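Local coordinates for YrrB protein (Bacillus subtilis, PDB 2Q7F), which may act as a tetratricopeptide-repeat mediator that brings together RNA sulfuration components, RNA processing components and aminoacyl-tRNA synthetases, at residues A161-G166 / A193-N198; E105-A110 / L135-Q140. All blocks are in the same frame, centred on the assembly; numbering follows the deposited sequence.

Contact 1: A161-G166 / A193-N198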
ATOM      1  N   ALA A 161       6.220   3.699   0.106  1.00 54.89           N
ATOM      2  CA  ALA A 161       6.395   2.486  -0.684  1.00 54.20           C
ATOM      3  C   ALA A 161       7.750   1.873  -0.405  1.00 53.74           C
ATOM      4  O   ALA A 161       7.862   0.675  -0.163  1.00 54.05           O
ATOM      5  CB  ALA A 161       6.254   2.783  -2.166  1.00 54.17           C
ATOM      6  N   ARG A 162       8.779   2.710  -0.416  1.00 53.21           N
ATOM      7  CA  ARG A 162      10.142   2.234  -0.263  1.00 52.67           C
ATOM      8  C   ARG A 162      10.387   1.585   1.099  1.00 52.23           C
ATOM      9  O   ARG A 162      11.123   0.602   1.198  1.00 52.04           O
ATOM     10  CB  ARG A 162      11.128   3.362  -0.522  1.00 52.72           C
ATOM     11  CG  ARG A 162      12.519   2.865  -0.790  1.00 53.37           C
ATOM     12  CD  ARG A 162      13.490   4.005  -0.905  1.00 54.98           C
ATOM     13  NE  ARG A 162      13.287   4.731  -2.153  1.00 56.06           N
ATOM     14  CZ  ARG A 162      13.941   4.487  -3.283  1.00 55.61           C
ATOM     15  NH1 ARG A 162      14.868   3.534  -3.344  1.00 55.08           N
ATOM     16  NH2 ARG A 162      13.662   5.205  -4.354  1.00 55.18           N
ATOM     17  N   PHE A 163       9.762   2.126   2.141  1.00 51.83           N
ATOM     18  CA  PHE A 163       9.859   1.525   3.463  1.00 51.58           C
ATOM     19  C   PHE A 163       9.166   0.158   3.519  1.00 51.54           C
ATOM     20  O   PHE A 163       9.644  -0.762   4.194  1.00 51.65           O
ATOM     21  CB  PHE A 163       9.299   2.463   4.536  1.00 51.80           C
ATOM     22  CG  PHE A 163       9.211   1.836   5.903  1.00 51.51           C
ATOM     23  CD1 PHE A 163      10.360   1.444   6.581  1.00 51.19           C
ATOM     24  CD2 PHE A 163       7.979   1.625   6.503  1.00 50.88           C
ATOM     25  CE1 PHE A 163      10.270   0.847   7.835  1.00 51.49           C
ATOM     26  CE2 PHE A 163       7.887   1.030   7.761  1.00 50.75           C
ATOM     27  CZ  PHE A 163       9.030   0.641   8.425  1.00 50.61           C
ATOM     28  N   GLN A 164       8.050   0.023   2.805  1.00 51.23           N
ATOM     29  CA  GLN A 164       7.312  -1.243   2.769  1.00 51.22           C
ATOM     30  C   GLN A 164       8.046  -2.314   1.961  1.00 50.89           C
ATOM     31  O   GLN A 164       8.005  -3.502   2.298  1.00 50.58           O
ATOM     32  CB  GLN A 164       5.915  -1.033   2.197  1.00 51.50           C
ATOM     33  CG  GLN A 164       5.015  -0.197   3.069  1.00 52.94           C
ATOM     34  CD  GLN A 164       4.452  -0.979   4.236  1.00 54.81           C
ATOM     35  OE1 GLN A 164       4.271  -0.437   5.327  1.00 56.00           O
ATOM     36  NE2 GLN A 164       4.169  -2.260   4.014  1.00 55.02           N
ATOM     37  N   PHE A 165       8.704  -1.886   0.887  1.00 50.78           N
ATOM     38  CA  PHE A 165       9.535  -2.778   0.082  1.00 50.77           C
ATOM     39  C   PHE A 165      10.704  -3.298   0.930  1.00 50.90           C
ATOM     40  O   PHE A 165      10.978  -4.504   0.962  1.00 50.58           O
ATOM     41  CB  PHE A 165      10.020  -2.050  -1.179  1.00 50.75           C
ATOM     42  CG  PHE A 165      10.755  -2.926  -2.160  1.00 50.23           C
ATOM     43  CD1 PHE A 165      10.360  -4.241  -2.390  1.00 49.96           C
ATOM     44  CD2 PHE A 165      11.828  -2.414  -2.885  1.00 50.19           C
ATOM     45  CE1 PHE A 165      11.043  -5.048  -3.311  1.00 51.02           C
ATOM     46  CE2 PHE A 165      12.521  -3.211  -3.810  1.00 50.94           C
ATOM     47  CZ  PHE A 165      12.127  -4.530  -4.025  1.00 50.35           C
ATOM     48  N   GLY A 166      11.360  -2.384   1.641  1.00 51.11           N
ATOM     49  CA  GLY A 166      12.437  -2.742   2.558  1.00 51.69           C
ATOM     50  C   GLY A 166      12.060  -3.889   3.477  1.00 52.15           C
ATOM     51  O   GLY A 166      12.758  -4.913   3.519  1.00 51.99           O
ATOM     52  N   ALA A 193      12.096   7.110  12.171  1.00 60.13           N
ATOM     53  CA  ALA A 193      12.584   6.196  13.211  1.00 59.94           C
ATOM     54  C   ALA A 193      12.387   4.709  12.870  1.00 59.87           C
ATOM     55  O   ALA A 193      13.309   3.903  13.052  1.00 59.56           O
ATOM     56  CB  ALA A 193      11.938   6.530  14.557  1.00 59.96           C
ATOM     57  N   ASP A 194      11.192   4.365  12.376  1.00 59.69           N
ATOM     58  CA  ASP A 194      10.848   2.989  11.999  1.00 59.59           C
ATOM     59  C   ASP A 194      11.869   2.339  11.073  1.00 59.34           C
ATOM     60  O   ASP A 194      12.239   1.176  11.272  1.00 59.02           O
ATOM     61  CB  ASP A 194       9.472   2.940  11.338  1.00 59.80           C
ATOM     62  CG  ASP A 194       8.350   3.054  12.332  1.00 60.64           C
ATOM     63  OD1 ASP A 194       8.646   3.175  13.538  1.00 62.43           O
ATOM     64  OD2 ASP A 194       7.172   3.026  11.911  1.00 61.29           O
ATOM     65  N   ALA A 195      12.310   3.099  10.067  1.00 59.14           N
ATOM     66  CA  ALA A 195      13.302   2.629   9.105  1.00 58.93           C
ATOM     67  C   ALA A 195      14.574   2.233   9.830  1.00 58.85           C
ATOM     68  O   ALA A 195      15.057   1.111   9.662  1.00 58.94           O
ATOM     69  CB  ALA A 195      13.594   3.694   8.058  1.00 59.03           C
ATOM     70  N   PHE A 196      15.097   3.148  10.651  1.00 58.70           N
ATOM     71  CA  PHE A 196      16.283   2.875  11.465  1.00 58.43           C
ATOM     72  C   PHE A 196      16.121   1.610  12.315  1.00 58.18           C
ATOM     73  O   PHE A 196      17.039   0.794  12.397  1.00 57.82           O
ATOM     74  CB  PHE A 196      16.643   4.082  12.341  1.00 58.53           C
ATOM     75  CG  PHE A 196      17.501   5.109  11.643  1.00 58.92           C
ATOM     76  CD1 PHE A 196      17.011   6.386  11.384  1.00 59.16           C
ATOM     77  CD2 PHE A 196      18.806   4.801  11.254  1.00 58.83           C
ATOM     78  CE1 PHE A 196      17.803   7.336  10.744  1.00 58.65           C
ATOM     79  CE2 PHE A 196      19.600   5.742  10.613  1.00 58.32           C
ATOM     80  CZ  PHE A 196      19.098   7.010  10.358  1.00 58.43           C
ATOM     81  N   TYR A 197      14.946   1.443  12.920  1.00 58.17           N
ATOM     82  CA  TYR A 197      14.665   0.267  13.742  1.00 58.29           C
ATOM     83  C   TYR A 197      14.704  -1.006  12.913  1.00 58.34           C
ATOM     84  O   TYR A 197      15.326  -1.997  13.310  1.00 58.35           O
ATOM     85  CB  TYR A 197      13.311   0.391  14.446  1.00 58.46           C
ATOM     86  CG  TYR A 197      12.746  -0.940  14.901  1.00 58.63           C
ATOM     87  CD1 TYR A 197      13.271  -1.602  16.019  1.00 58.72           C
ATOM     88  CD2 TYR A 197      11.695  -1.540  14.209  1.00 58.42           C
ATOM     89  CE1 TYR A 197      12.755  -2.828  16.437  1.00 58.72           C
ATOM     90  CE2 TYR A 197      11.175  -2.758  14.614  1.00 58.71           C
ATOM     91  CZ  TYR A 197      11.707  -3.396  15.727  1.00 58.81           C
ATOM     92  OH  TYR A 197      11.181  -4.601  16.117  1.00 58.78           O
ATOM     93  N   ASN A 198      14.032  -0.973  11.767  1.00 58.40           N
ATOM     94  CA  ASN A 198      13.978  -2.128  10.875  1.00 58.69           C
ATOM     95  C   ASN A 198      15.328  -2.436  10.229  1.00 59.04           C
ATOM     96  O   ASN A 198      15.621  -3.591   9.909  1.00 59.05           O
ATOM     97  CB  ASN A 198      12.871  -1.952   9.829  1.00 58.49           C
ATOM     98  CG  ASN A 198      11.485  -2.148  10.419  1.00 58.00           C
ATOM     99  OD1 ASN A 198      11.030  -3.274  10.598  1.00 57.15           O
ATOM    100  ND2 ASN A 198      10.808  -1.045  10.729  1.00 58.58           N
TER
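Within 161-166, Phe163 alone reaches Asp194, Ala195 and Asn198 of 193-198. One residue earlier, Arg162 turns elsewhere, its guanidinium held by Glu156 and Gln181. At Phe163 the side chain sets out toward 193-198: CG lies anti to the backbone N (chi1 173°), and this extends the ring into the gap between the two segments, whose axes approach to 10.9 Å and run nearly parallel, 18° apart. CE1 lies 3.7 Å from Ala195 CA, and CD1 4.2 Å from Ala195 CB. At the end of the ring CZ meets Asp194 CB at 3.7 Å, touching the methylene of that residue. Asn198 ND2 lies at the ring edge, in its plane, 3.4 Å from Phe163 CZ, and the amide is turned 66° from the ring. Further along, Phe165 faces the opposite way, onto helix 141-154.

The Asn198 amide folds back along its own helix, and ND2 gives a bent bond of 2.7 Å to Asp194 O from above the carbonyl plane. That oxygen also accepts from Asn198 N, so two donors grip it. With an alanine in place of Asn198, Asp194 O would probably keep just the backbone donor of this pair, and the edge of the Phe163 ring would lose a neighbour. Residues 161-166 in TPR 5 and 193-198 in TPR 6 thus meet with no hydrogen bond between the segments: the amide spends one N-H within its own helix, and what it offers the phenyl edge is van der Waals contact.

Contact 2: E105-A110 / L135-Q140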
ATOM      1  N   GLU A 105     -11.079  -2.479   6.043  1.00 54.24           N
ATOM      2  CA  GLU A 105     -10.065  -3.474   6.437  1.00 54.40           C
ATOM      3  C   GLU A 105     -10.454  -4.923   6.145  1.00 54.27           C
ATOM      4  O   GLU A 105     -10.220  -5.829   6.950  1.00 53.95           O
ATOM      5  CB  GLU A 105      -9.668  -3.318   7.905  1.00 54.62           C
ATOM      6  CG  GLU A 105      -9.097  -1.966   8.283  1.00 55.65           C
ATOM      7  CD  GLU A 105      -8.974  -1.827   9.788  1.00 58.40           C
ATOM      8  OE1 GLU A 105      -9.994  -2.015  10.493  1.00 58.93           O
ATOM      9  OE2 GLU A 105      -7.854  -1.552  10.273  1.00 59.73           O
ATOM     10  N   MET A 106     -11.065  -5.116   4.984  1.00 54.21           N
ATOM     11  CA  MET A 106     -11.313  -6.437   4.444  1.00 53.52           C
ATOM     12  C   MET A 106     -10.249  -6.624   3.359  1.00 54.16           C
ATOM     13  O   MET A 106     -10.462  -6.308   2.175  1.00 54.15           O
ATOM     14  CB  MET A 106     -12.739  -6.526   3.898  1.00 53.43           C
ATOM     15  CG  MET A 106     -13.791  -6.416   4.978  1.00 52.78           C
ATOM     16  SD  MET A 106     -15.439  -6.001   4.387  1.00 50.93           S
ATOM     17  CE  MET A 106     -16.276  -5.955   5.959  1.00 53.26           C
ATOM     18  N   TYR A 107      -9.089  -7.112   3.784  1.00 54.27           N
ATOM     19  CA  TYR A 107      -7.900  -7.105   2.940  1.00 54.63           C
ATOM     20  C   TYR A 107      -7.914  -8.181   1.878  1.00 54.81           C
ATOM     21  O   TYR A 107      -7.402  -7.980   0.774  1.00 55.18           O
ATOM     22  CB  TYR A 107      -6.638  -7.196   3.794  1.00 54.71           C
ATOM     23  CG  TYR A 107      -6.459  -6.011   4.710  1.00 54.44           C
ATOM     24  CD1 TYR A 107      -6.280  -4.726   4.192  1.00 54.39           C
ATOM     25  CD2 TYR A 107      -6.475  -6.168   6.085  1.00 54.23           C
ATOM     26  CE1 TYR A 107      -6.119  -3.628   5.028  1.00 54.42           C
ATOM     27  CE2 TYR A 107      -6.314  -5.078   6.933  1.00 54.52           C
ATOM     28  CZ  TYR A 107      -6.134  -3.813   6.399  1.00 54.70           C
ATOM     29  OH  TYR A 107      -5.975  -2.735   7.239  1.00 55.09           O
ATOM     30  N   LYS A 108      -8.499  -9.321   2.213  1.00 55.10           N
ATOM     31  CA  LYS A 108      -8.599 -10.434   1.279  1.00 55.77           C
ATOM     32  C   LYS A 108      -9.432 -10.026   0.064  1.00 55.66           C
ATOM     33  O   LYS A 108      -9.106 -10.365  -1.074  1.00 55.96           O
ATOM     34  CB  LYS A 108      -9.201 -11.651   1.986  1.00 55.94           C
ATOM     35  CG  LYS A 108      -9.152 -12.935   1.191  1.00 57.47           C
ATOM     36  CD  LYS A 108      -9.682 -14.086   2.035  1.00 59.60           C
ATOM     37  CE  LYS A 108      -9.125 -15.416   1.577  1.00 60.60           C
ATOM     38  NZ  LYS A 108     -10.111 -16.499   1.820  1.00 62.02           N
ATOM     39  N   GLU A 109     -10.488  -9.264   0.321  1.00 55.54           N
ATOM     40  CA  GLU A 109     -11.391  -8.783  -0.711  1.00 55.37           C
ATOM     41  C   GLU A 109     -10.777  -7.588  -1.442  1.00 54.50           C
ATOM     42  O   GLU A 109     -11.040  -7.377  -2.634  1.00 54.23           O
ATOM     43  CB  GLU A 109     -12.743  -8.408  -0.086  1.00 56.16           C
ATOM     44  CG  GLU A 109     -13.435  -9.534   0.731  1.00 58.29           C
ATOM     45  CD  GLU A 109     -12.630 -10.027   1.944  1.00 61.58           C
ATOM     46  OE1 GLU A 109     -12.705 -11.234   2.266  1.00 63.43           O
ATOM     47  OE2 GLU A 109     -11.918  -9.217   2.579  1.00 63.17           O
ATOM     48  N   ALA A 110      -9.953  -6.817  -0.730  1.00 53.44           N
ATOM     49  CA  ALA A 110      -9.169  -5.739  -1.351  1.00 52.65           C
ATOM     50  C   ALA A 110      -8.077  -6.279  -2.290  1.00 52.41           C
ATOM     51  O   ALA A 110      -7.805  -5.694  -3.340  1.00 52.00           O
ATOM     52  CB  ALA A 110      -8.579  -4.827  -0.299  1.00 52.16           C
ATOM     53  N   LEU A 135      -1.104  -7.121   0.232  1.00 53.65           N
ATOM     54  CA  LEU A 135      -0.468  -8.423   0.221  1.00 53.87           C
ATOM     55  C   LEU A 135       0.379  -8.640   1.472  1.00 54.57           C
ATOM     56  O   LEU A 135       0.541  -9.773   1.919  1.00 54.50           O
ATOM     57  CB  LEU A 135       0.361  -8.600  -1.041  1.00 53.48           C
ATOM     58  CG  LEU A 135      -0.466  -9.008  -2.251  1.00 52.57           C
ATOM     59  CD1 LEU A 135       0.362  -8.848  -3.486  1.00 52.57           C
ATOM     60  CD2 LEU A 135      -0.966 -10.441  -2.118  1.00 52.86           C
ATOM     61  N   VAL A 136       0.893  -7.547   2.035  1.00 55.35           N
ATOM     62  CA  VAL A 136       1.646  -7.590   3.284  1.00 56.16           C
ATOM     63  C   VAL A 136       0.732  -7.933   4.466  1.00 56.98           C
ATOM     64  O   VAL A 136       1.014  -8.881   5.218  1.00 56.92           O
ATOM     65  CB  VAL A 136       2.421  -6.264   3.536  1.00 56.35           C
ATOM     66  CG1 VAL A 136       2.916  -6.169   4.986  1.00 55.83           C
ATOM     67  CG2 VAL A 136       3.587  -6.130   2.556  1.00 55.84           C
ATOM     68  N   LYS A 137      -0.362  -7.184   4.616  1.00 57.79           N
ATOM     69  CA  LYS A 137      -1.314  -7.425   5.704  1.00 58.86           C
ATOM     70  C   LYS A 137      -1.798  -8.870   5.705  1.00 59.47           C
ATOM     71  O   LYS A 137      -2.173  -9.400   6.745  1.00 60.26           O
ATOM     72  CB  LYS A 137      -2.524  -6.490   5.616  1.00 59.18           C
ATOM     73  CG  LYS A 137      -2.214  -4.993   5.546  1.00 60.03           C
ATOM     74  CD  LYS A 137      -1.707  -4.419   6.864  1.00 61.11           C
ATOM     75  CE  LYS A 137      -1.423  -2.919   6.741  1.00 61.92           C
ATOM     76  NZ  LYS A 137      -0.992  -2.307   8.041  1.00 63.45           N
ATOM     77  N   LEU A 138      -1.768  -9.509   4.543  1.00 59.96           N
ATOM     78  CA  LEU A 138      -2.290 -10.859   4.393  1.00 60.67           C
ATOM     79  C   LEU A 138      -1.241 -11.969   4.544  1.00 61.31           C
ATOM     80  O   LEU A 138      -1.456 -13.093   4.065  1.00 61.38           O
ATOM     81  CB  LEU A 138      -2.978 -10.986   3.032  1.00 60.58           C
ATOM     82  CG  LEU A 138      -4.265 -10.189   2.824  1.00 60.94           C
ATOM     83  CD1 LEU A 138      -4.731 -10.334   1.379  1.00 60.45           C
ATOM     84  CD2 LEU A 138      -5.359 -10.638   3.814  1.00 61.14           C
ATOM     85  N   GLU A 139      -0.136 -11.676   5.232  1.00 62.00           N
ATOM     86  CA  GLU A 139       1.062 -12.538   5.214  1.00 62.86           C
ATOM     87  C   GLU A 139       1.618 -12.534   3.792  1.00 62.97           C
ATOM     88  O   GLU A 139       1.749 -11.472   3.193  1.00 63.19           O
ATOM     89  CB  GLU A 139       0.776 -13.977   5.685  1.00 63.09           C
ATOM     90  CG  GLU A 139      -0.240 -14.137   6.832  1.00 65.00           C
ATOM     91  CD  GLU A 139       0.219 -13.492   8.128  1.00 67.34           C
ATOM     92  OE1 GLU A 139       0.349 -14.225   9.137  1.00 68.04           O
ATOM     93  OE2 GLU A 139       0.461 -12.260   8.132  1.00 68.06           O
ATOM     94  N   GLN A 140       1.921 -13.711   3.246  1.00 63.25           N
ATOM     95  CA  GLN A 140       2.412 -13.845   1.854  1.00 63.40           C
ATOM     96  C   GLN A 140       3.317 -12.807   1.141  1.00 62.85           C
ATOM     97  O   GLN A 140       3.094 -12.480  -0.033  1.00 62.50           O
ATOM     98  CB  GLN A 140       1.282 -14.299   0.907  1.00 63.75           C
ATOM     99  CG  GLN A 140       0.048 -13.404   0.890  1.00 65.06           C
ATOM    100  CD  GLN A 140      -1.203 -14.142   0.448  1.00 67.25           C
ATOM    101  OE1 GLN A 140      -1.656 -15.071   1.124  1.00 68.95           O
ATOM    102  NE2 GLN A 140      -1.774 -13.728  -0.685  1.00 67.26           N
TER
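The backbone bond from Ala110 N to Met106 O, 3.0 Å long, closes the first turn of helix 107-120, and the two residues just inside that turn, Tyr107 and Lys108, are the ones that meet Lys137 and Leu138. Met106 is the N-cap. Before it, Glu105 ends the preceding helix in a Schellman motif with positive phi, and this tight reversal brings its CA against the Tyr107 ring, 3.9 Å above the plane and toward the rim.

Lys137 takes the other face. Its CG stands 4.1 Å from the centroid of the Tyr107 ring and only 7° off the normal, a CH-pi contact over the centre, while Lys137 CB sits nearer the root of the ring, 4.0 Å from Tyr107 CD2. The first torsion of the lysine (chi1 -54°) sets CG beside the backbone N and over the ring; the bend at chi2 then leads CD and the ammonium away, and NZ ends 5.1 Å from Tyr107 OH, too far for a hydrogen bond.

Leu138, the first residue to leave helical geometry after helix 125-137, wedges in at the base of the tyrosine. One methyl, CD2, packs on Tyr107 CB at 3.7 Å and reaches the start of Lys108; the other, CD1, comes within 3.6 Å of Tyr107 O. Leu138 also touches Lys111 one turn on.

Here the start of helix 107-120 packs on the end of helix 125-137 and the residue after it, linking TPR 3 to TPR 4. No hydrogen bond or salt bridge crosses. The aromatic ring is sandwiched between backbone and aliphatic carbon, so near the protein surface the lysine contributes its hydrocarbon stem to the packing, and its charge stays clear of the leucine.

In the fold
Along the chain the contacts come in series: 105-110/135-140 is complete before 161-166/193-198 opens, and their centres lie 19 Å apart. Each joins successive repeats, TPR 3 with TPR 4 in contact 2 and TPR 5 with TPR 6 in contact 1. They differ in level: contact 1 is partly buried between helices 159-172 and 193-205, whereas contact 2 sits at the surface, where helices turn. At the remaining step, from TPR 4 to TPR 5, the two touch where Gln164 NE2 packs 4.2 Å from Val136 CG2. TPR superhelices generally bind peptides in their inner groove; the peptide-binding site of this protein is described as unusual.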